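Local coordinates for hypothetical UPF0204 protein AF0625 (Archaeoglobus fulgidus, PDB 1YQE) that probably hydrolyses D-aminoacyl-tRNA to free tRNA and a D-amino acid as a zinc-dependent deacylase, at residues K52-L55 with I56-D59; E171-A174 with E175-D179; F218-Y221 with T222-H225; K273-K276 with K277-L281. All coordinates share one frame; numbering follows the deposited sequence.

Overall arrangement
The four contacts are local ones, in which residues within about a turn of one another meet through backbone bonds and side chains, and they follow one another in sequence without touching. Contact 1 lies at the bound pyrophosphate, contributing R54 and I56 to its pocket. Contact 3 approaches the same ligand, the side chain of Y221 lying about 10 Å from it, although the centres of contacts 1 and 3 are 25 Å apart. Contact 2 is a mid-helix turn whose V173 side chain is about 14 Å from the pyrophosphate. Contact 4, near the C-terminus, is farthest away: its centre lies 37 Å from that of contact 1, across the centre of the chain.

Contact 1: K52-L55 with I56-D59; sequences KERL and IYAD. With POP (pyrophosphate 2-), chain B.
R54 and I56 lie side by side and point the same way, toward a bound pyrophosphate, and this is the tightly packed part of the turn. CD1 of I56 sits over the centre of one face of the R54 guanidinium, 3.6 Å above its plane, while the aliphatic CG of R54 rests 3.6 Å from CG1 of I56. With CG anti to the backbone N (chi1 176°) and a bend at chi2, the arginine runs out along the isoleucine to the phosphate. There NE and NH2 converge on a single phosphate oxygen, both donating to POP O2, at 3.1 Å and 2.9 Å respectively; R54 and I56 belong to the pyrophosphate pocket. Were R54 cut back to an alanine, POP O2 would probably lose both donors and the flank of I56 its cover. Y57 meets the arginine from another quarter, offering the edge of its ring to CG, with the ring and guanidinium planes 66° apart.

The backbone closes as a 3-10 turn, Y57 N bonding to R54 O and A58 N to L55 O (2.8 Å). The looser side is at E53, where OE2 only brushes A58 CB at 3.7 Å and accepts a hydrogen bond from a water that also donates to D59 O.

The turn joins strand 47-51 to helix 61-65; R54 and L55 lean on strand 73-81, whose R79 and S81 also bind the pyrophosphate.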
loop_
_atom_site.group_PDB
_atom_site.type_symbol
_atom_site.label_atom_id
_atom_site.label_comp_id
_atom_site.label_asym_id
_atom_site.label_seq_id
_atom_site.Cartn_x
_atom_site.Cartn_y
_atom_site.Cartn_z
ATOM N N LYS A 52 0.336 19.614 -5.351
ATOM C CA LYS A 52 -0.868 19.961 -6.094
ATOM C C LYS A 52 -1.139 18.918 -7.169
ATOM O O LYS A 52 -2.163 18.956 -7.844
ATOM C CB LYS A 52 -0.732 21.353 -6.728
ATOM C CG LYS A 52 -0.781 22.497 -5.714
ATOM C CD LYS A 52 -0.947 23.861 -6.382
ATOM C CE LYS A 52 0.321 24.300 -7.103
ATOM N NZ LYS A 52 1.442 24.533 -6.151
ATOM N N GLU A 53 -0.217 17.977 -7.315
ATOM C CA GLU A 53 -0.365 16.921 -8.308
ATOM C C GLU A 53 -1.339 15.840 -7.865
ATOM O O GLU A 53 -1.493 15.569 -6.672
ATOM C CB GLU A 53 0.978 16.250 -8.581
ATOM C CG GLU A 53 2.077 17.167 -9.062
ATOM C CD GLU A 53 3.376 16.420 -9.264
ATOM O OE1 GLU A 53 4.385 17.057 -9.632
ATOM O OE2 GLU A 53 3.387 15.190 -9.053
ATOM N N ARG A 54 -1.999 15.229 -8.841
ATOM C CA ARG A 54 -2.911 14.128 -8.576
ATOM C C ARG A 54 -1.936 12.981 -8.295
ATOM O O ARG A 54 -1.052 12.711 -9.105
ATOM C CB ARG A 54 -3.739 13.838 -9.830
ATOM C CG ARG A 54 -4.665 12.650 -9.718
ATOM C CD ARG A 54 -5.797 12.904 -8.742
ATOM N NE ARG A 54 -6.794 11.838 -8.784
ATOM C CZ ARG A 54 -7.456 11.484 -9.878
ATOM N NH1 ARG A 54 -7.227 12.110 -11.024
ATOM N NH2 ARG A 54 -8.353 10.508 -9.829
ATOM N N LEU A 55 -2.077 12.319 -7.152
ATOM C CA LEU A 55 -1.155 11.241 -6.790
ATOM C C LEU A 55 -0.943 10.129 -7.818
ATOM O O LEU A 55 0.194 9.741 -8.070
ATOM C CB LEU A 55 -1.559 10.627 -5.443
ATOM C CG LEU A 55 -1.596 11.613 -4.266
ATOM C CD1 LEU A 55 -1.833 10.855 -2.967
ATOM C CD2 LEU A 55 -0.290 12.387 -4.196
ATOM N N ILE A 56 -2.016 9.622 -8.420
ATOM C CA ILE A 56 -1.871 8.546 -9.402
ATOM C C ILE A 56 -0.989 8.911 -10.594
ATOM O O ILE A 56 -0.501 8.031 -11.295
ATOM C CB ILE A 56 -3.242 8.054 -9.930
ATOM C CG1 ILE A 56 -4.043 9.224 -10.503
ATOM C CG2 ILE A 56 -4.003 7.346 -8.813
ATOM C CD1 ILE A 56 -5.344 8.796 -11.172
ATOM N N TYR A 57 -0.787 10.204 -10.823
ATOM C CA TYR A 57 0.065 10.651 -11.922
ATOM C C TYR A 57 1.393 11.189 -11.391
ATOM O O TYR A 57 2.220 11.694 -12.152
ATOM C CB TYR A 57 -0.629 11.746 -12.737
ATOM C CG TYR A 57 -1.902 11.302 -13.415
ATOM C CD1 TYR A 57 -3.148 11.678 -12.917
ATOM C CD2 TYR A 57 -1.862 10.496 -14.552
ATOM C CE1 TYR A 57 -4.328 11.264 -13.538
ATOM C CE2 TYR A 57 -3.036 10.074 -15.179
ATOM C CZ TYR A 57 -4.264 10.464 -14.665
ATOM O OH TYR A 57 -5.429 10.051 -15.277
ATOM N N ALA A 58 1.601 11.059 -10.085
ATOM C CA ALA A 58 2.818 11.554 -9.447
ATOM C C ALA A 58 4.081 10.718 -9.658
ATOM O O ALA A 58 4.857 10.527 -8.722
ATOM C CB ALA A 58 2.572 11.739 -7.952
ATOM N N ASP A 59 4.295 10.220 -10.872
ATOM C CA ASP A 59 5.498 9.438 -11.169
ATOM C C ASP A 59 6.742 10.259 -10.807
ATOM O O ASP A 59 6.789 11.464 -11.063
ATOM C CB ASP A 59 5.552 9.078 -12.663
ATOM C CG ASP A 59 4.747 7.826 -13.006
ATOM O OD1 ASP A 59 4.443 7.626 -14.204
ATOM O OD2 ASP A 59 4.429 7.035 -12.097
HETATM P P1 POP B . -8.684 8.282 -7.643
HETATM O O1 POP B . -10.167 8.462 -7.922
HETATM O O2 POP B . -8.140 9.590 -7.056
HETATM O O3 POP B . -7.910 7.985 -8.919
HETATM O O POP B . -8.411 7.119 -6.488
HETATM P P2 POP B . -8.541 5.483 -6.755
HETATM O O4 POP B . -9.036 5.142 -8.135
HETATM O O5 POP B . -9.458 4.891 -5.735
HETATM O O6 POP B . -7.050 4.950 -6.465
HETATM O O HOH W 1 5.725 14.210 -9.615
#

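Contact 2: E171-A174 with E175-D179; sequences EVVA and EAMLD
E171 and E175, one helical turn apart, bring their carboxylates together, and the polar interactions of this contact centre on that pair. OE2 of E171 and OE2 of E175 are only 2.5 Å apart, a separation at which one of the acids probably holds a proton. The two groups are turned 65° against each other. E171 reaches its partner because its CG stands opposite the backbone N (chi1 -163°) and the chain then bends at chi2, whereas E175 stays extended beyond CG. R130 forms salt bridges with both glutamates, through OE1 of E171 and OE2 of E175, and would be expected to ease their mutual repulsion; R127 pairs with OE1 of E175.

The backbone interactions are those of a regular alpha-helix. E175 N to E171 O, A176 N to V172 O, M177 N to V173 O and L178 N to A174 O form four successive i to i+4 bonds, of which the shortest is that of M177 N to V173 O at 2.8 Å.

Apolar contact is lighter. V173 and M177 lie alongside each other, CG1 of V173 being 4.1 Å from CG of M177, and CG of M177 also rests 3.2 Å from V173 O.

Within helix 167-182, V173 and A174 pack on helix 15-24, while V172, A176 and D179 meet helix 114-125; A174 and L178 also touch F27 in a loop.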
loop_
_atom_site.group_PDB
_atom_site.type_symbol
_atom_site.label_atom_id
_atom_site.label_comp_id
_atom_site.label_asym_id
_atom_site.label_seq_id
_atom_site.Cartn_x
_atom_site.Cartn_y
_atom_site.Cartn_z
ATOM N N GLU A 171 -9.158 10.457 11.231
ATOM C CA GLU A 171 -8.463 10.476 12.510
ATOM C C GLU A 171 -8.002 9.058 12.867
ATOM O O GLU A 171 -6.918 8.864 13.422
ATOM C CB GLU A 171 -9.404 11.039 13.585
ATOM C CG GLU A 171 -8.732 11.492 14.873
ATOM C CD GLU A 171 -8.262 10.338 15.725
ATOM O OE1 GLU A 171 -8.976 9.315 15.784
ATOM O OE2 GLU A 171 -7.186 10.459 16.349
ATOM N N VAL A 172 -8.829 8.067 12.540
ATOM C CA VAL A 172 -8.482 6.681 12.807
ATOM C C VAL A 172 -7.309 6.275 11.922
ATOM O O VAL A 172 -6.382 5.605 12.379
ATOM C CB VAL A 172 -9.689 5.744 12.556
ATOM C CG1 VAL A 172 -9.246 4.290 12.587
ATOM C CG2 VAL A 172 -10.749 5.977 13.628
ATOM N N VAL A 173 -7.341 6.692 10.660
ATOM C CA VAL A 173 -6.260 6.378 9.734
ATOM C C VAL A 173 -4.963 7.035 10.205
ATOM O O VAL A 173 -3.898 6.414 10.180
ATOM C CB VAL A 173 -6.568 6.885 8.306
ATOM C CG1 VAL A 173 -5.291 6.845 7.447
ATOM C CG2 VAL A 173 -7.648 6.025 7.675
ATOM N N ALA A 174 -5.063 8.292 10.632
ATOM C CA ALA A 174 -3.895 9.028 11.103
ATOM C C ALA A 174 -3.254 8.328 12.295
ATOM O O ALA A 174 -2.031 8.222 12.371
ATOM C CB ALA A 174 -4.279 10.455 11.474
ATOM N N GLU A 175 -4.074 7.852 13.226
ATOM C CA GLU A 175 -3.551 7.160 14.400
ATOM C C GLU A 175 -2.864 5.862 14.001
ATOM O O GLU A 175 -1.801 5.528 14.527
ATOM C CB GLU A 175 -4.668 6.846 15.398
ATOM C CG GLU A 175 -5.066 8.013 16.285
ATOM C CD GLU A 175 -6.040 7.604 17.375
ATOM O OE1 GLU A 175 -5.862 6.511 17.955
ATOM O OE2 GLU A 175 -6.974 8.377 17.663
ATOM N N ALA A 176 -3.476 5.126 13.077
ATOM C CA ALA A 176 -2.895 3.871 12.626
ATOM C C ALA A 176 -1.565 4.155 11.937
ATOM O O ALA A 176 -0.607 3.404 12.106
ATOM C CB ALA A 176 -3.854 3.143 11.685
ATOM N N MET A 177 -1.501 5.245 11.175
ATOM C CA MET A 177 -0.262 5.612 10.500
ATOM C C MET A 177 0.831 5.936 11.512
ATOM O O MET A 177 1.977 5.522 11.347
ATOM C CB MET A 177 -0.460 6.830 9.599
ATOM C CG MET A 177 -1.265 6.590 8.343
ATOM S SD MET A 177 -1.269 8.096 7.337
ATOM C CE MET A 177 -0.116 7.669 6.082
ATOM N N LEU A 178 0.486 6.688 12.553
ATOM C CA LEU A 178 1.478 7.043 13.559
ATOM C C LEU A 178 2.040 5.785 14.214
ATOM O O LEU A 178 3.238 5.703 14.466
ATOM C CB LEU A 178 0.876 7.968 14.621
ATOM C CG LEU A 178 1.857 8.509 15.669
ATOM C CD1 LEU A 178 3.027 9.208 14.982
ATOM C CD2 LEU A 178 1.134 9.475 16.597
ATOM N N ASP A 179 1.174 4.808 14.490
ATOM C CA ASP A 179 1.612 3.552 15.092
ATOM C C ASP A 179 2.526 2.791 14.137
ATOM O O ASP A 179 3.490 2.155 14.562
ATOM C CB ASP A 179 0.419 2.662 15.442
ATOM C CG ASP A 179 -0.312 3.126 16.683
ATOM O OD1 ASP A 179 0.178 4.051 17.366
ATOM O OD2 ASP A 179 -1.378 2.556 16.978
#

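Contact 3: F218-Y221 with T222-H225; sequences FAKY and TFEH
T222 folds back on A219 and grips its carbonyl oxygen twice. OG1 of T222 lies in the carbonyl plane of A219 at 2.7 Å from O, while T222 N donates to the same oxygen from above that plane at 2.9 Å. Chi1 of 73° sets OG1 between the backbone N and carbonyl carbon, where it also rests 3.5 Å from CB of F218. The methyl of T222, CG2, comes 3.4 Å from CE1 of the Y221 ring.

K220 and F223 form the second pairing. The F223 ring lies flat over the lysine backbone, and K220 CA makes a CH-pi contact 3.6 Å from the ring centroid, only 10° off the normal. A serine in place of F223 would probably leave K220 CA without its aromatic cover and the lysine's CB and CG with less to pack against. Farther out, one water donates to K220 O and E224 OE2 and accepts from K220 NZ. F223 N bonds to K220 O, one residue on from the T222 N bond to A219 O, giving overlapping beta turns.

These turns lead from strand 212-218 toward helix 228-238. F223 packs on V194 of strand 189-194, F218 reaches L231 and A234 of the helix, and Y221 touches H142 in a loop.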
loop_
_atom_site.group_PDB
_atom_site.type_symbol
_atom_site.label_atom_id
_atom_site.label_comp_id
_atom_site.label_asym_id
_atom_site.label_seq_id
_atom_site.Cartn_x
_atom_site.Cartn_y
_atom_site.Cartn_z
ATOM N N PHE A 218 -1.653 -9.418 -7.425
ATOM C CA PHE A 218 -2.222 -9.341 -8.761
ATOM C C PHE A 218 -3.560 -10.070 -8.882
ATOM O O PHE A 218 -3.660 -11.277 -8.641
ATOM C CB PHE A 218 -1.206 -9.875 -9.763
ATOM C CG PHE A 218 0.107 -9.147 -9.713
ATOM C CD1 PHE A 218 0.181 -7.804 -10.070
ATOM C CD2 PHE A 218 1.252 -9.781 -9.252
ATOM C CE1 PHE A 218 1.380 -7.101 -9.962
ATOM C CE2 PHE A 218 2.460 -9.086 -9.144
ATOM C CZ PHE A 218 2.521 -7.749 -9.496
ATOM N N ALA A 219 -4.585 -9.314 -9.254
ATOM C CA ALA A 219 -5.936 -9.842 -9.401
ATOM C C ALA A 219 -6.071 -10.795 -10.575
ATOM O O ALA A 219 -5.254 -10.794 -11.499
ATOM C CB ALA A 219 -6.921 -8.695 -9.569
ATOM N N LYS A 220 -7.121 -11.605 -10.532
ATOM C CA LYS A 220 -7.391 -12.558 -11.595
ATOM C C LYS A 220 -7.491 -11.879 -12.961
ATOM O O LYS A 220 -7.162 -12.494 -13.975
ATOM C CB LYS A 220 -8.685 -13.329 -11.286
ATOM C CG LYS A 220 -9.277 -14.064 -12.476
ATOM C CD LYS A 220 -10.334 -15.074 -12.049
ATOM C CE LYS A 220 -11.308 -15.360 -13.186
ATOM N NZ LYS A 220 -10.610 -15.645 -14.470
ATOM N N TYR A 221 -7.927 -10.621 -13.006
ATOM C CA TYR A 221 -8.050 -9.947 -14.304
ATOM C C TYR A 221 -6.699 -9.651 -14.962
ATOM O O TYR A 221 -6.639 -9.253 -16.125
ATOM C CB TYR A 221 -8.905 -8.664 -14.192
ATOM C CG TYR A 221 -8.315 -7.514 -13.397
ATOM C CD1 TYR A 221 -7.241 -6.776 -13.893
ATOM C CD2 TYR A 221 -8.842 -7.155 -12.152
ATOM C CE1 TYR A 221 -6.703 -5.709 -13.175
ATOM C CE2 TYR A 221 -8.310 -6.086 -11.424
ATOM C CZ TYR A 221 -7.239 -5.369 -11.942
ATOM O OH TYR A 221 -6.694 -4.314 -11.237
ATOM N N THR A 222 -5.613 -9.877 -14.228
ATOM C CA THR A 222 -4.272 -9.643 -14.762
ATOM C C THR A 222 -3.588 -10.924 -15.263
ATOM O O THR A 222 -2.544 -10.852 -15.918
ATOM C CB THR A 222 -3.342 -9.032 -13.689
ATOM O OG1 THR A 222 -3.008 -10.040 -12.724
ATOM C CG2 THR A 222 -4.026 -7.876 -12.983
ATOM N N PHE A 223 -4.175 -12.085 -14.966
ATOM C CA PHE A 223 -3.583 -13.375 -15.346
ATOM C C PHE A 223 -3.013 -13.490 -16.760
ATOM O O PHE A 223 -1.874 -13.919 -16.935
ATOM C CB PHE A 223 -4.582 -14.527 -15.148
ATOM C CG PHE A 223 -4.867 -14.870 -13.706
ATOM C CD1 PHE A 223 -4.146 -14.286 -12.669
ATOM C CD2 PHE A 223 -5.861 -15.797 -13.391
ATOM C CE1 PHE A 223 -4.407 -14.619 -11.340
ATOM C CE2 PHE A 223 -6.133 -16.138 -12.066
ATOM C CZ PHE A 223 -5.403 -15.547 -11.038
ATOM N N GLU A 224 -3.809 -13.119 -17.758
ATOM C CA GLU A 224 -3.396 -13.216 -19.157
ATOM C C GLU A 224 -2.223 -12.329 -19.549
ATOM O O GLU A 224 -1.550 -12.586 -20.550
ATOM C CB GLU A 224 -4.570 -12.896 -20.083
ATOM C CG GLU A 224 -5.760 -13.834 -19.981
ATOM C CD GLU A 224 -6.475 -13.746 -18.641
ATOM O OE1 GLU A 224 -6.514 -12.643 -18.054
ATOM O OE2 GLU A 224 -7.012 -14.782 -18.188
ATOM N N HIS A 225 -1.976 -11.285 -18.769
ATOM C CA HIS A 225 -0.893 -10.359 -19.067
ATOM C C HIS A 225 0.348 -10.555 -18.210
ATOM O O HIS A 225 1.369 -9.909 -18.437
ATOM C CB HIS A 225 -1.393 -8.922 -18.934
ATOM C CG HIS A 225 -2.355 -8.519 -20.008
ATOM N ND1 HIS A 225 -1.969 -8.328 -21.319
ATOM C CD2 HIS A 225 -3.687 -8.284 -19.970
ATOM C CE1 HIS A 225 -3.022 -7.987 -22.041
ATOM N NE2 HIS A 225 -4.077 -7.954 -21.246
HETATM O O HOH W 2 -8.400 -14.525 -15.732
#

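Contact 4: K273-K276 with K277-L281; sequences KKVK and KDFRL
From K273 to D278 the backbone runs through the C-terminal part of helix 272-278: D278 N donates to K274 O at 2.8 Å and 169°, K277 N to K273 O at 3.1 Å, and F279 N, in the first residue to leave helical geometry, only weakly to V275 O.

Among the side chains, K274 and D278 are the charged pair. OD2 of D278 lies 3.3 Å from CG of K274 and 3.7 Å from its NZ, a long salt bridge in which the carboxylate lies against the lysine's aliphatic stem as well as facing its ammonium. F279, its CG opposite the carbonyl carbon (chi1 -62°), presents its ring edge to V275 O, in the plane of the ring and 3.5 Å from CD2. The apolar touch between V275 CG1 and F279 CD2 is wider, at 4.4 Å. On another side of the turn, CG of R280 comes 3.2 Å from K276 O just beyond the helix, and NZ of K276 forms a salt bridge with E205.

Helix 272-278 follows strand 268-271 of the parallel sheet. V275 and K276 pack on I206 of helix 201-209, F279 meets F212 of strand 212-218 edge to face, and L281 reaches L122 and R125 at helix 114-125.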
loop_
_atom_site.group_PDB
_atom_site.type_symbol
_atom_site.label_atom_id
_atom_site.label_comp_id
_atom_site.label_asym_id
_atom_site.label_seq_id
_atom_site.Cartn_x
_atom_site.Cartn_y
_atom_site.Cartn_z
ATOM N N LYS A 273 -4.795 -21.024 1.976
ATOM C CA LYS A 273 -5.390 -21.764 3.084
ATOM C C LYS A 273 -4.309 -22.252 4.040
ATOM O O LYS A 273 -4.492 -22.234 5.255
ATOM C CB LYS A 273 -6.201 -22.956 2.559
ATOM C CG LYS A 273 -6.840 -23.794 3.661
ATOM C CD LYS A 273 -7.627 -24.966 3.099
ATOM C CE LYS A 273 -8.267 -25.766 4.222
ATOM N NZ LYS A 273 -9.154 -24.906 5.057
ATOM N N LYS A 274 -3.177 -22.686 3.489
ATOM C CA LYS A 274 -2.073 -23.167 4.312
ATOM C C LYS A 274 -1.479 -22.018 5.125
ATOM O O LYS A 274 -1.122 -22.196 6.292
ATOM C CB LYS A 274 -0.994 -23.810 3.433
ATOM C CG LYS A 274 0.172 -24.409 4.209
ATOM C CD LYS A 274 1.035 -25.289 3.313
ATOM C CE LYS A 274 2.206 -25.891 4.075
ATOM N NZ LYS A 274 3.142 -24.848 4.585
ATOM N N VAL A 275 -1.379 -20.842 4.509
ATOM C CA VAL A 275 -0.842 -19.667 5.187
ATOM C C VAL A 275 -1.738 -19.283 6.364
ATOM O O VAL A 275 -1.259 -19.053 7.477
ATOM C CB VAL A 275 -0.740 -18.456 4.226
ATOM C CG1 VAL A 275 -0.316 -17.205 4.999
ATOM C CG2 VAL A 275 0.256 -18.757 3.121
ATOM N N LYS A 276 -3.042 -19.219 6.112
ATOM C CA LYS A 276 -4.008 -18.867 7.148
ATOM C C LYS A 276 -3.988 -19.855 8.314
ATOM O O LYS A 276 -4.240 -19.485 9.460
ATOM C CB LYS A 276 -5.418 -18.817 6.554
ATOM C CG LYS A 276 -5.636 -17.694 5.559
ATOM C CD LYS A 276 -6.990 -17.803 4.867
ATOM C CE LYS A 276 -8.145 -17.670 5.848
ATOM N NZ LYS A 276 -9.461 -17.803 5.159
ATOM N N LYS A 277 -3.676 -21.110 8.016
ATOM C CA LYS A 277 -3.647 -22.155 9.031
ATOM C C LYS A 277 -2.336 -22.289 9.806
ATOM O O LYS A 277 -2.348 -22.404 11.029
ATOM C CB LYS A 277 -3.990 -23.503 8.384
ATOM C CG LYS A 277 -3.836 -24.711 9.295
ATOM C CD LYS A 277 -3.957 -26.005 8.494
ATOM C CE LYS A 277 -3.701 -27.234 9.355
ATOM N NZ LYS A 277 -4.703 -27.370 10.445
ATOM N N ASP A 278 -1.208 -22.271 9.103
ATOM C CA ASP A 278 0.082 -22.441 9.766
ATOM C C ASP A 278 0.810 -21.178 10.219
ATOM O O ASP A 278 1.866 -21.273 10.843
ATOM C CB ASP A 278 1.028 -23.256 8.874
ATOM C CG ASP A 278 0.457 -24.617 8.496
ATOM O OD1 ASP A 278 -0.275 -25.214 9.315
ATOM O OD2 ASP A 278 0.754 -25.097 7.381
ATOM N N PHE A 279 0.261 -20.003 9.930
ATOM C CA PHE A 279 0.926 -18.759 10.316
ATOM C C PHE A 279 0.063 -17.756 11.083
ATOM O O PHE A 279 0.223 -16.551 10.917
ATOM C CB PHE A 279 1.490 -18.084 9.066
ATOM C CG PHE A 279 2.523 -18.904 8.349
ATOM C CD1 PHE A 279 3.879 -18.705 8.588
ATOM C CD2 PHE A 279 2.139 -19.876 7.428
ATOM C CE1 PHE A 279 4.839 -19.464 7.917
ATOM C CE2 PHE A 279 3.087 -20.639 6.755
ATOM C CZ PHE A 279 4.440 -20.435 6.997
ATOM N N ARG A 280 -0.835 -18.246 11.934
ATOM C CA ARG A 280 -1.708 -17.361 12.700
ATOM C C ARG A 280 -0.968 -16.520 13.735
ATOM O O ARG A 280 0.106 -16.891 14.204
ATOM C CB ARG A 280 -2.799 -18.159 13.421
ATOM C CG ARG A 280 -3.701 -18.983 12.525
ATOM C CD ARG A 280 -4.935 -19.439 13.292
ATOM N NE ARG A 280 -4.587 -20.080 14.557
ATOM C CZ ARG A 280 -5.472 -20.465 15.473
ATOM N NH1 ARG A 280 -6.771 -20.275 15.269
ATOM N NH2 ARG A 280 -5.059 -21.037 16.596
ATOM N N LEU A 281 -1.584 -15.421 14.063
ATOM C CA LEU A 281 -1.046 -14.568 15.087
ATOM C C LEU A 281 -1.803 -14.901 16.386
ATOM O O LEU A 281 -2.896 -15.436 16.334
ATOM C CB LEU A 281 -1.502 -13.114 14.972
ATOM C CG LEU A 281 -0.991 -12.279 13.819
ATOM C CD1 LEU A 281 -1.706 -10.943 13.762
ATOM C CD2 LEU A 281 0.508 -12.071 13.915
#